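Local coordinates for protein trimethylamine-N-oxide reductase (Haemophilus influenzae, PDB 7L5I) that probably reduces S- or N-oxides such as trimethylamine N-oxide, using a molybdenum cofactor carried by two molybdopterin guanine dinucleotides, at residues T101-R104 with G105-W109; G188-E191 with V192-Q196; T197-E200 with S201-S205. All coordinates share one frame; numbering follows the deposited sequence.

Contact 1 (T101-R104 with G105-W109)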
ATOM      1  N   THR A 101     -22.335  18.977 -12.038  1.00 19.90           N
ATOM      2  CA  THR A 101     -21.248  18.282 -11.343  1.00 16.93           C
ATOM      3  C   THR A 101     -19.887  18.560 -11.943  1.00 20.90           C
ATOM      4  O   THR A 101     -18.878  18.157 -11.353  1.00 20.57           O
ATOM      5  CB  THR A 101     -21.501  16.781 -11.357  1.00 20.50           C
ATOM      6  OG1 THR A 101     -21.576  16.364 -12.718  1.00 23.36           O
ATOM      7  CG2 THR A 101     -22.790  16.462 -10.634  1.00 22.10           C
ATOM      8  N   THR A 102     -19.823  19.244 -13.093  1.00 21.69           N
ATOM      9  CA  THR A 102     -18.520  19.634 -13.603  1.00 18.99           C
ATOM     10  C   THR A 102     -17.901  20.738 -12.770  1.00 19.50           C
ATOM     11  O   THR A 102     -16.732  21.079 -12.981  1.00 20.62           O
ATOM     12  CB  THR A 102     -18.598  20.092 -15.063  1.00 28.63           C
ATOM     13  OG1 THR A 102     -19.263  21.350 -15.130  1.00 28.10           O
ATOM     14  CG2 THR A 102     -19.349  19.069 -15.885  1.00 30.40           C
ATOM     15  N   MET A 103     -18.651  21.302 -11.831  1.00 17.81           N
ATOM     16  CA  MET A 103     -18.094  22.255 -10.893  1.00 19.00           C
ATOM     17  C   MET A 103     -17.347  21.584  -9.742  1.00 18.18           C
ATOM     18  O   MET A 103     -16.724  22.288  -8.950  1.00 19.47           O
ATOM     19  CB  MET A 103     -19.204  23.148 -10.338  1.00 21.52           C
ATOM     20  CG  MET A 103     -19.792  24.104 -11.367  1.00 23.75           C
ATOM     21  SD  MET A 103     -18.593  25.337 -11.909  1.00 28.98           S
ATOM     22  CE  MET A 103     -18.290  26.236 -10.388  1.00 30.61           C
ATOM     23  N   ARG A 104     -17.367  20.257  -9.638  1.00 16.95           N
ATOM     24  CA  ARG A 104     -16.573  19.607  -8.606  1.00 15.58           C
ATOM     25  C   ARG A 104     -15.099  19.923  -8.835  1.00 18.32           C
ATOM     26  O   ARG A 104     -14.604  19.856  -9.966  1.00 17.64           O
ATOM     27  CB  ARG A 104     -16.810  18.096  -8.605  1.00 17.22           C
ATOM     28  CG  ARG A 104     -18.110  17.724  -7.956  1.00 16.94           C
ATOM     29  CD  ARG A 104     -18.426  16.224  -8.010  1.00 17.04           C
ATOM     30  NE  ARG A 104     -19.778  16.011  -7.481  1.00 14.71           N
ATOM     31  CZ  ARG A 104     -20.685  15.179  -7.969  1.00 16.50           C
ATOM     32  NH1 ARG A 104     -20.430  14.419  -9.022  1.00 14.47           N
ATOM     33  NH2 ARG A 104     -21.877  15.098  -7.384  1.00 13.76           N
ATOM     34  N   GLY A 105     -14.422  20.321  -7.758  1.00 17.15           N
ATOM     35  CA  GLY A 105     -13.021  20.674  -7.794  1.00 16.35           C
ATOM     36  C   GLY A 105     -12.744  22.125  -8.103  1.00 21.57           C
ATOM     37  O   GLY A 105     -11.590  22.545  -8.028  1.00 23.43           O
ATOM     38  N   ARG A 106     -13.777  22.919  -8.436  1.00 16.88           N
ATOM     39  CA  ARG A 106     -13.536  24.307  -8.833  1.00 23.41           C
ATOM     40  C   ARG A 106     -14.652  25.251  -8.401  1.00 24.00           C
ATOM     41  O   ARG A 106     -14.794  26.329  -8.993  1.00 24.05           O
ATOM     42  CB  ARG A 106     -13.339  24.367 -10.355  1.00 26.43           C
ATOM     43  CG  ARG A 106     -14.475  23.775 -11.155  1.00 29.95           C
ATOM     44  CD  ARG A 106     -14.156  23.705 -12.667  1.00 34.36           C
ATOM     45  NE  ARG A 106     -15.356  23.392 -13.450  1.00 35.47           N
ATOM     46  CZ  ARG A 106     -16.070  24.272 -14.161  1.00 47.27           C
ATOM     47  NH1 ARG A 106     -15.716  25.553 -14.229  1.00 45.90           N
ATOM     48  NH2 ARG A 106     -17.149  23.858 -14.820  1.00 40.23           N
ATOM     49  N   ASP A 107     -15.418  24.902  -7.381  1.00 20.16           N
ATOM     50  CA  ASP A 107     -16.552  25.673  -6.902  1.00 20.54           C
ATOM     51  C   ASP A 107     -16.149  26.384  -5.614  1.00 22.69           C
ATOM     52  O   ASP A 107     -15.109  26.110  -5.017  1.00 24.16           O
ATOM     53  CB  ASP A 107     -17.753  24.725  -6.693  1.00 19.89           C
ATOM     54  CG  ASP A 107     -19.106  25.444  -6.654  1.00 22.87           C
ATOM     55  OD1 ASP A 107     -19.168  26.688  -6.779  1.00 21.11           O
ATOM     56  OD2 ASP A 107     -20.133  24.735  -6.527  1.00 21.61           O
ATOM     57  N   GLU A 108     -16.966  27.340  -5.198  1.00 20.87           N
ATOM     58  CA  GLU A 108     -16.752  27.972  -3.900  1.00 23.33           C
ATOM     59  C   GLU A 108     -17.375  27.096  -2.819  1.00 18.42           C
ATOM     60  O   GLU A 108     -18.340  26.382  -3.069  1.00 21.83           O
ATOM     61  CB  GLU A 108     -17.355  29.377  -3.872  1.00 29.83           C
ATOM     62  CG  GLU A 108     -16.769  30.291  -4.958  1.00 45.49           C
ATOM     63  CD  GLU A 108     -17.414  31.666  -5.011  1.00 65.01           C
ATOM     64  OE1 GLU A 108     -16.684  32.662  -4.823  1.00 68.02           O
ATOM     65  OE2 GLU A 108     -18.642  31.749  -5.253  1.00 59.52           O
ATOM     66  N   TRP A 109     -16.799  27.147  -1.616  1.00 18.28           N
ATOM     67  CA  TRP A 109     -17.283  26.357  -0.498  1.00 15.28           C
ATOM     68  C   TRP A 109     -18.070  27.220   0.471  1.00 17.68           C
ATOM     69  O   TRP A 109     -17.726  28.380   0.714  1.00 19.72           O
ATOM     70  CB  TRP A 109     -16.131  25.690   0.236  1.00 17.68           C
ATOM     71  CG  TRP A 109     -15.527  24.638  -0.576  1.00 15.76           C
ATOM     72  CD1 TRP A 109     -14.458  24.755  -1.428  1.00 18.95           C
ATOM     73  CD2 TRP A 109     -15.949  23.282  -0.636  1.00 14.61           C
ATOM     74  NE1 TRP A 109     -14.183  23.540  -1.998  1.00 19.72           N
ATOM     75  CE2 TRP A 109     -15.087  22.617  -1.539  1.00 17.19           C
ATOM     76  CE3 TRP A 109     -16.965  22.562  -0.016  1.00 14.61           C
ATOM     77  CZ2 TRP A 109     -15.211  21.265  -1.826  1.00 16.52           C
ATOM     78  CZ3 TRP A 109     -17.074  21.225  -0.282  1.00 13.15           C
ATOM     79  CH2 TRP A 109     -16.223  20.586  -1.201  1.00 15.35           C
TER
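SD of Met-103 sits over the centre of one face of the Arg-106 guanidinium, 3.5 Å from CZ of Arg-106, the two side chains crossing at about a right angle. The thioether gets there by bends at chi2 (-66°) and chi3 (-64°), which fold it back over the arginine and carry its CE on to 3.7 Å from OD1 of Asp-107. Arg-106 runs out extended beside Thr-102 and grips it side-on with two nitrogens: NE gives a 2.7 Å bond to the carbonyl O of Thr-102, N-H...O angle 155°, and NH2 reaches OG1 of Thr-102 at 3.3 Å. Both oxygens lie near the guanidinium plane, so the group is held against rotation while the sulfur lies over one face. OG1 of Thr-102 also bonds to Asp-100. In the backbone, N of Arg-106 bonds to O of Met-103 (3.1 Å), closing a type II beta turn with Gly-105 at its third position, where its positive phi suits glycine. This surface turn links the short 3-10 segment 101-103 to strand 109-111. Met-103 rests on Arg-89 of strand 87-89, and Asp-107 forms a salt bridge with that arginine and bonds to Gly-91 N of helix 90-94.

Contact 2 (G188-E191 with V192-Q196); sequences GTIE and VYEQQ
The hydroxyl of Thr-189 donates to the carboxylate of Glu-194, OG1 to OE2 at 2.8 Å, on the syn lone pair. The same OE2 takes a weak bond from the backbone N of Glu-191 at 3.3 Å, and OE1 accepts from a water that is itself bonded to N of Ile-190. An extended chain beyond CG (chi2 -178°) lets Glu-194 reach back across the turn, its CG passing 4.1 Å from CG2 of Ile-190. CD1 of Ile-190 meets CD2 of Tyr-193 obliquely at 3.9 Å, while CG2 of Val-192 lies over the centre of a face of the tyrosine ring. N of Val-192 bonds to O of Ile-190 (2.7 Å).

Further out, OE1 of Glu-191 comes within 4.2 Å of OE2 of Glu-194; Arg-611 forms salt bridges to both, which probably eases the like-charge approach, and Tyr-612 bonds to Glu-191. A second water joins O and OE2 of Glu-191 to NE2 of Gln-196, whose amide also donates to O of Glu-194 (2.9 Å). A buffer molecule, EPE, probably from the crystallisation liquor, bonds to Thr-189 OG1 and Gln-195 N. Tyr-193 OH bonds to Asp-173 and Thr-176; its side chain lies about 5 Å from the bound oxygen atom. A gamma turn centred on Glu-191 thus runs into a type I beta turn, 191-194, between helices 179-187 and 199-205, with Tyr-193 on the side of the molybdenum site.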
ATOM      1  N   GLY A 188      -1.925 -22.041  -2.737  1.00 13.93           N
ATOM      2  CA  GLY A 188      -3.094 -22.363  -1.950  1.00 13.02           C
ATOM      3  C   GLY A 188      -3.320 -21.465  -0.767  1.00 19.27           C
ATOM      4  O   GLY A 188      -4.080 -21.819   0.137  1.00 21.17           O
ATOM      5  N   THR A 189      -2.706 -20.288  -0.761  1.00 15.49           N
ATOM      6  CA  THR A 189      -2.806 -19.355   0.355  1.00 17.97           C
ATOM      7  C   THR A 189      -2.478 -17.976  -0.187  1.00 17.67           C
ATOM      8  O   THR A 189      -1.849 -17.844  -1.234  1.00 15.61           O
ATOM      9  CB  THR A 189      -1.865 -19.778   1.494  1.00 24.10           C
ATOM     10  OG1 THR A 189      -2.214 -19.103   2.710  1.00 26.60           O
ATOM     11  CG2 THR A 189      -0.418 -19.477   1.160  1.00 22.30           C
ATOM     12  N   ILE A 190      -2.926 -16.939   0.524  1.00 21.47           N
ATOM     13  CA  ILE A 190      -2.720 -15.589   0.001  1.00 17.00           C
ATOM     14  C   ILE A 190      -1.245 -15.213   0.023  1.00 18.02           C
ATOM     15  O   ILE A 190      -0.777 -14.447  -0.833  1.00 14.90           O
ATOM     16  CB  ILE A 190      -3.581 -14.592   0.798  1.00 19.53           C
ATOM     17  CG1 ILE A 190      -3.657 -13.259   0.065  1.00 20.25           C
ATOM     18  CG2 ILE A 190      -3.020 -14.388   2.194  1.00 24.13           C
ATOM     19  CD1 ILE A 190      -4.663 -12.302   0.700  1.00 32.00           C
ATOM     20  N   GLU A 191      -0.501 -15.717   1.009  1.00 16.45           N
ATOM     21  CA  GLU A 191       0.951 -15.653   1.090  1.00 14.94           C
ATOM     22  C   GLU A 191       1.490 -14.272   1.460  1.00 14.64           C
ATOM     23  O   GLU A 191       2.387 -14.173   2.308  1.00 14.98           O
ATOM     24  CB  GLU A 191       1.585 -16.145  -0.234  1.00 15.09           C
ATOM     25  CG  GLU A 191       3.094 -16.380  -0.158  1.00 16.85           C
ATOM     26  CD  GLU A 191       3.515 -17.496   0.819  1.00 22.48           C
ATOM     27  OE1 GLU A 191       2.705 -18.414   1.085  1.00 18.32           O
ATOM     28  OE2 GLU A 191       4.686 -17.468   1.290  1.00 20.78           O
ATOM     29  N   VAL A 192       0.987 -13.204   0.833  1.00 13.64           N
ATOM     30  CA  VAL A 192       1.598 -11.885   1.019  1.00 13.21           C
ATOM     31  C   VAL A 192       1.334 -11.286   2.396  1.00 13.63           C
ATOM     32  O   VAL A 192       2.098 -10.391   2.822  1.00 13.76           O
ATOM     33  CB  VAL A 192       1.105 -10.902  -0.066  1.00 12.57           C
ATOM     34  CG1 VAL A 192       1.677 -11.321  -1.427  1.00 13.27           C
ATOM     35  CG2 VAL A 192      -0.418 -10.825  -0.129  1.00 13.12           C
ATOM     36  N   TYR A 193       0.296 -11.727   3.099  1.00 13.68           N
ATOM     37  CA  TYR A 193      -0.070 -11.158   4.394  1.00 14.52           C
ATOM     38  C   TYR A 193       0.044 -12.185   5.523  1.00 15.22           C
ATOM     39  O   TYR A 193      -0.712 -12.162   6.505  1.00 16.30           O
ATOM     40  CB  TYR A 193      -1.491 -10.587   4.377  1.00 13.48           C
ATOM     41  CG  TYR A 193      -1.712  -9.523   3.326  1.00 13.13           C
ATOM     42  CD1 TYR A 193      -0.725  -8.588   3.031  1.00 13.66           C
ATOM     43  CD2 TYR A 193      -2.911  -9.453   2.630  1.00 16.43           C
ATOM     44  CE1 TYR A 193      -0.930  -7.615   2.057  1.00 15.55           C
ATOM     45  CE2 TYR A 193      -3.123  -8.479   1.658  1.00 16.20           C
ATOM     46  CZ  TYR A 193      -2.135  -7.570   1.372  1.00 17.66           C
ATOM     47  OH  TYR A 193      -2.355  -6.607   0.405  1.00 17.59           O
ATOM     48  N   GLU A 194       1.029 -13.056   5.439  1.00 13.22           N
ATOM     49  CA  GLU A 194       1.232 -14.152   6.376  1.00 14.98           C
ATOM     50  C   GLU A 194       2.617 -14.089   6.988  1.00 13.85           C
ATOM     51  O   GLU A 194       3.548 -13.496   6.438  1.00 12.75           O
ATOM     52  CB  GLU A 194       0.935 -15.483   5.658  1.00 17.50           C
ATOM     53  CG  GLU A 194      -0.566 -15.506   5.259  1.00 22.62           C
ATOM     54  CD  GLU A 194      -1.062 -16.762   4.570  1.00 38.53           C
ATOM     55  OE1 GLU A 194      -2.269 -17.072   4.723  1.00 47.29           O
ATOM     56  OE2 GLU A 194      -0.288 -17.425   3.871  1.00 31.71           O
ATOM     57  N   GLN A 195       2.749 -14.678   8.174  1.00 12.97           N
ATOM     58  CA  GLN A 195       4.038 -14.628   8.867  1.00 13.61           C
ATOM     59  C   GLN A 195       5.121 -15.344   8.067  1.00 12.49           C
ATOM     60  O   GLN A 195       4.868 -16.361   7.403  1.00 14.05           O
ATOM     61  CB  GLN A 195       3.892 -15.242  10.271  1.00 16.18           C
ATOM     62  CG  GLN A 195       5.178 -15.333  11.069  1.00 13.66           C
ATOM     63  CD  GLN A 195       5.800 -13.995  11.397  1.00 13.36           C
ATOM     64  OE1 GLN A 195       6.256 -13.281  10.517  1.00 13.34           O
ATOM     65  NE2 GLN A 195       5.808 -13.643  12.690  1.00 12.97           N
ATOM     66  N   GLN A 196       6.330 -14.799   8.134  1.00 13.21           N
ATOM     67  CA  GLN A 196       7.487 -15.272   7.394  1.00 14.81           C
ATOM     68  C   GLN A 196       8.369 -16.143   8.279  1.00 11.49           C
ATOM     69  O   GLN A 196       8.269 -16.129   9.506  1.00 12.58           O
ATOM     70  CB  GLN A 196       8.310 -14.079   6.872  1.00 11.41           C
ATOM     71  CG  GLN A 196       7.512 -12.980   6.232  1.00 15.32           C
ATOM     72  CD  GLN A 196       7.106 -13.356   4.853  1.00 17.57           C
ATOM     73  OE1 GLN A 196       7.885 -13.201   3.899  1.00 21.81           O
ATOM     74  NE2 GLN A 196       5.912 -13.917   4.729  1.00 16.74           N
TER
HETATM   75  O   HOH W   1      -4.821 -17.371   2.766  1.00 30.34           O
HETATM   76  O   HOH W   2       5.360 -14.986   2.042  1.00 18.15           O

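Contact 3 (T197-E200 with S201-S205)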
ATOM      1  N   THR A 197       9.266 -16.890   7.637  1.00 12.51           N
ATOM      2  CA  THR A 197      10.316 -17.550   8.379  1.00 11.64           C
ATOM      3  C   THR A 197      10.950 -16.587   9.365  1.00 12.73           C
ATOM      4  O   THR A 197      11.237 -15.434   9.037  1.00 12.63           O
ATOM      5  CB  THR A 197      11.374 -18.106   7.440  1.00 13.08           C
ATOM      6  OG1 THR A 197      10.812 -19.234   6.758  1.00 14.73           O
ATOM      7  CG2 THR A 197      12.615 -18.533   8.233  1.00 14.05           C
ATOM      8  N   SER A 198      11.173 -17.078  10.574  1.00 13.50           N
ATOM      9  CA  SER A 198      11.713 -16.242  11.633  1.00 12.61           C
ATOM     10  C   SER A 198      12.970 -15.501  11.205  1.00 11.62           C
ATOM     11  O   SER A 198      13.922 -16.086  10.680  1.00 13.05           O
ATOM     12  CB  SER A 198      12.050 -17.074  12.864  1.00 14.74           C
ATOM     13  OG  SER A 198      12.755 -16.277  13.808  1.00 14.72           O
ATOM     14  N   TRP A 199      13.012 -14.219  11.550  1.00 11.90           N
ATOM     15  CA  TRP A 199      14.241 -13.448  11.347  1.00 13.21           C
ATOM     16  C   TRP A 199      15.426 -14.038  12.111  1.00 14.79           C
ATOM     17  O   TRP A 199      16.562 -13.895  11.679  1.00 15.20           O
ATOM     18  CB  TRP A 199      14.029 -11.997  11.783  1.00 15.39           C
ATOM     19  CG  TRP A 199      13.943 -11.013  10.646  1.00 14.04           C
ATOM     20  CD1 TRP A 199      12.853 -10.277  10.271  1.00 15.05           C
ATOM     21  CD2 TRP A 199      14.999 -10.668   9.733  1.00 13.78           C
ATOM     22  NE1 TRP A 199      13.176  -9.486   9.182  1.00 15.23           N
ATOM     23  CE2 TRP A 199      14.489  -9.700   8.853  1.00 14.31           C
ATOM     24  CE3 TRP A 199      16.334 -11.068   9.601  1.00 11.15           C
ATOM     25  CZ2 TRP A 199      15.271  -9.140   7.828  1.00 13.66           C
ATOM     26  CZ3 TRP A 199      17.110 -10.493   8.603  1.00 16.84           C
ATOM     27  CH2 TRP A 199      16.565  -9.565   7.725  1.00 15.97           C
ATOM     28  N   GLU A 200      15.195 -14.690  13.260  1.00 13.17           N
ATOM     29  CA  GLU A 200      16.320 -15.330  13.937  1.00 15.85           C
ATOM     30  C   GLU A 200      16.908 -16.447  13.083  1.00 17.50           C
ATOM     31  O   GLU A 200      18.127 -16.674  13.100  1.00 19.10           O
ATOM     32  CB  GLU A 200      15.898 -15.885  15.299  1.00 14.79           C
ATOM     33  CG  GLU A 200      15.463 -14.802  16.293  1.00 17.39           C
ATOM     34  CD  GLU A 200      16.595 -13.841  16.705  1.00 30.32           C
ATOM     35  OE1 GLU A 200      17.783 -14.160  16.479  1.00 32.27           O
ATOM     36  OE2 GLU A 200      16.289 -12.767  17.277  1.00 29.13           O
ATOM     37  N   SER A 201      16.067 -17.141  12.321  1.00 15.97           N
ATOM     38  CA  SER A 201      16.557 -18.163  11.397  1.00 14.36           C
ATOM     39  C   SER A 201      17.363 -17.539  10.262  1.00 16.20           C
ATOM     40  O   SER A 201      18.383 -18.095   9.846  1.00 19.14           O
ATOM     41  CB  SER A 201      15.369 -18.961  10.869  1.00 18.62           C
ATOM     42  OG  SER A 201      15.726 -19.969   9.935  1.00 20.32           O
ATOM     43  N   ILE A 202      16.898 -16.400   9.723  1.00 16.85           N
ATOM     44  CA  ILE A 202      17.655 -15.703   8.686  0.50 14.83           C
ATOM     45  C   ILE A 202      19.030 -15.298   9.229  1.00 16.29           C
ATOM     46  O   ILE A 202      20.067 -15.540   8.602  1.00 16.54           O
ATOM     47  CB  ILE A 202      16.888 -14.461   8.193  0.50 15.23           C
ATOM     48  CG1 ILE A 202      15.480 -14.803   7.689  0.50 19.37           C
ATOM     49  CG2 ILE A 202      17.671 -13.739   7.087  0.50 17.47           C
ATOM     50  CD1 ILE A 202      15.417 -15.937   6.735  0.50 20.81           C
ATOM     51  N   LEU A 203      19.048 -14.667  10.406  1.00 16.10           N
ATOM     52  CA  LEU A 203      20.311 -14.177  10.948  1.00 16.18           C
ATOM     53  C   LEU A 203      21.307 -15.309  11.117  1.00 20.05           C
ATOM     54  O   LEU A 203      22.490 -15.158  10.829  1.00 19.66           O
ATOM     55  CB  LEU A 203      20.075 -13.500  12.299  1.00 17.25           C
ATOM     56  CG  LEU A 203      19.373 -12.157  12.397  1.00 22.25           C
ATOM     57  CD1 LEU A 203      19.340 -11.704  13.856  1.00 26.61           C
ATOM     58  CD2 LEU A 203      20.083 -11.136  11.547  1.00 24.91           C
ATOM     59  N   GLU A 204      20.833 -16.454  11.584  1.00 16.85           N
ATOM     60  CA  GLU A 204      21.689 -17.582  11.890  1.00 20.52           C
ATOM     61  C   GLU A 204      22.094 -18.346  10.643  1.00 21.54           C
ATOM     62  O   GLU A 204      23.241 -18.798  10.540  1.00 21.58           O
ATOM     63  CB  GLU A 204      20.922 -18.480  12.879  1.00 25.66           C
ATOM     64  CG  GLU A 204      21.622 -19.734  13.306  1.00 45.58           C
ATOM     65  CD  GLU A 204      20.787 -20.526  14.303  1.00 67.46           C
ATOM     66  OE1 GLU A 204      19.554 -20.615  14.115  1.00 61.21           O
ATOM     67  OE2 GLU A 204      21.360 -21.043  15.284  1.00 71.95           O
ATOM     68  N   SER A 205      21.190 -18.492   9.673  1.00 17.38           N
ATOM     69  CA  SER A 205      21.385 -19.454   8.609  1.00 16.97           C
ATOM     70  C   SER A 205      21.425 -18.899   7.197  1.00 22.39           C
ATOM     71  O   SER A 205      21.901 -19.615   6.317  1.00 22.18           O
ATOM     72  CB  SER A 205      20.279 -20.529   8.642  1.00 21.19           C
ATOM     73  OG  SER A 205      20.425 -21.350   9.784  1.00 24.49           O
TER
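Trp-199 holds chi1 at -108°, off the staggered positions, which brings its indole toward Ile-202 and Leu-203. In the Ile-202 conformer described, one of two, CG2 of Ile-202 meets CZ3 of Trp-199 at 3.6 Å, an oblique approach, and CB of Ile-202 lies 3.7 Å from CE3 of Trp-199. Four residues on from Trp-199, CD2 of Leu-203 reaches CE3 of the same ring at 4.2 Å. Just ahead of the helix, CG2 of Thr-197 packs against CB and OG of Ser-201.

Ser-198 is the N-cap of helix 199-205: its OG accepts from N of Glu-200 at 3.0 Å and so satisfies a first-turn amide. Its carbonyl O meanwhile opens the helical pattern, taking N of Ile-202 in the carbonyl plane at 3.1 Å and, weakly, N of Ser-201. The next bond, N of Leu-203 to O of Trp-199, is 2.9 Å and nearly straight (167°).

OG of Ser-198 is also bonded to O of Lys-607, and OE2 of Glu-200 to Tyr-234. The indole is hemmed in by aromatics, stacked on Tyr-234 and edge-to-face with Phe-235 of helix 230-240 and with Tyr-386; Ile-202 reaches Met-345 of strand 344-348.

In the fold
Contact 1 is a surface turn on the opposite side of the chain's centre from the other two, its centre about 44 Å from that of contact 2 and about 55 Å from that of contact 3. Contacts 2 and 3 adjoin in sequence: the partly buried loop 188-196 leads straight into helix 199-205. Arg-611 joins them, its guanidinium meeting the carboxylates of contact 2 and its backbone N bonding to Thr-197 of contact 3. Chemistry follows place: at the surface, a guanidinium gripping a threonine, with a methionine sulfur over its face; in the loop, carboxylates, waters and a threonine, with Tyr-193 reaching toward the molybdenum site; in buried contact 3, an indole among apolar side chains joining a capped helix to helix 230-240.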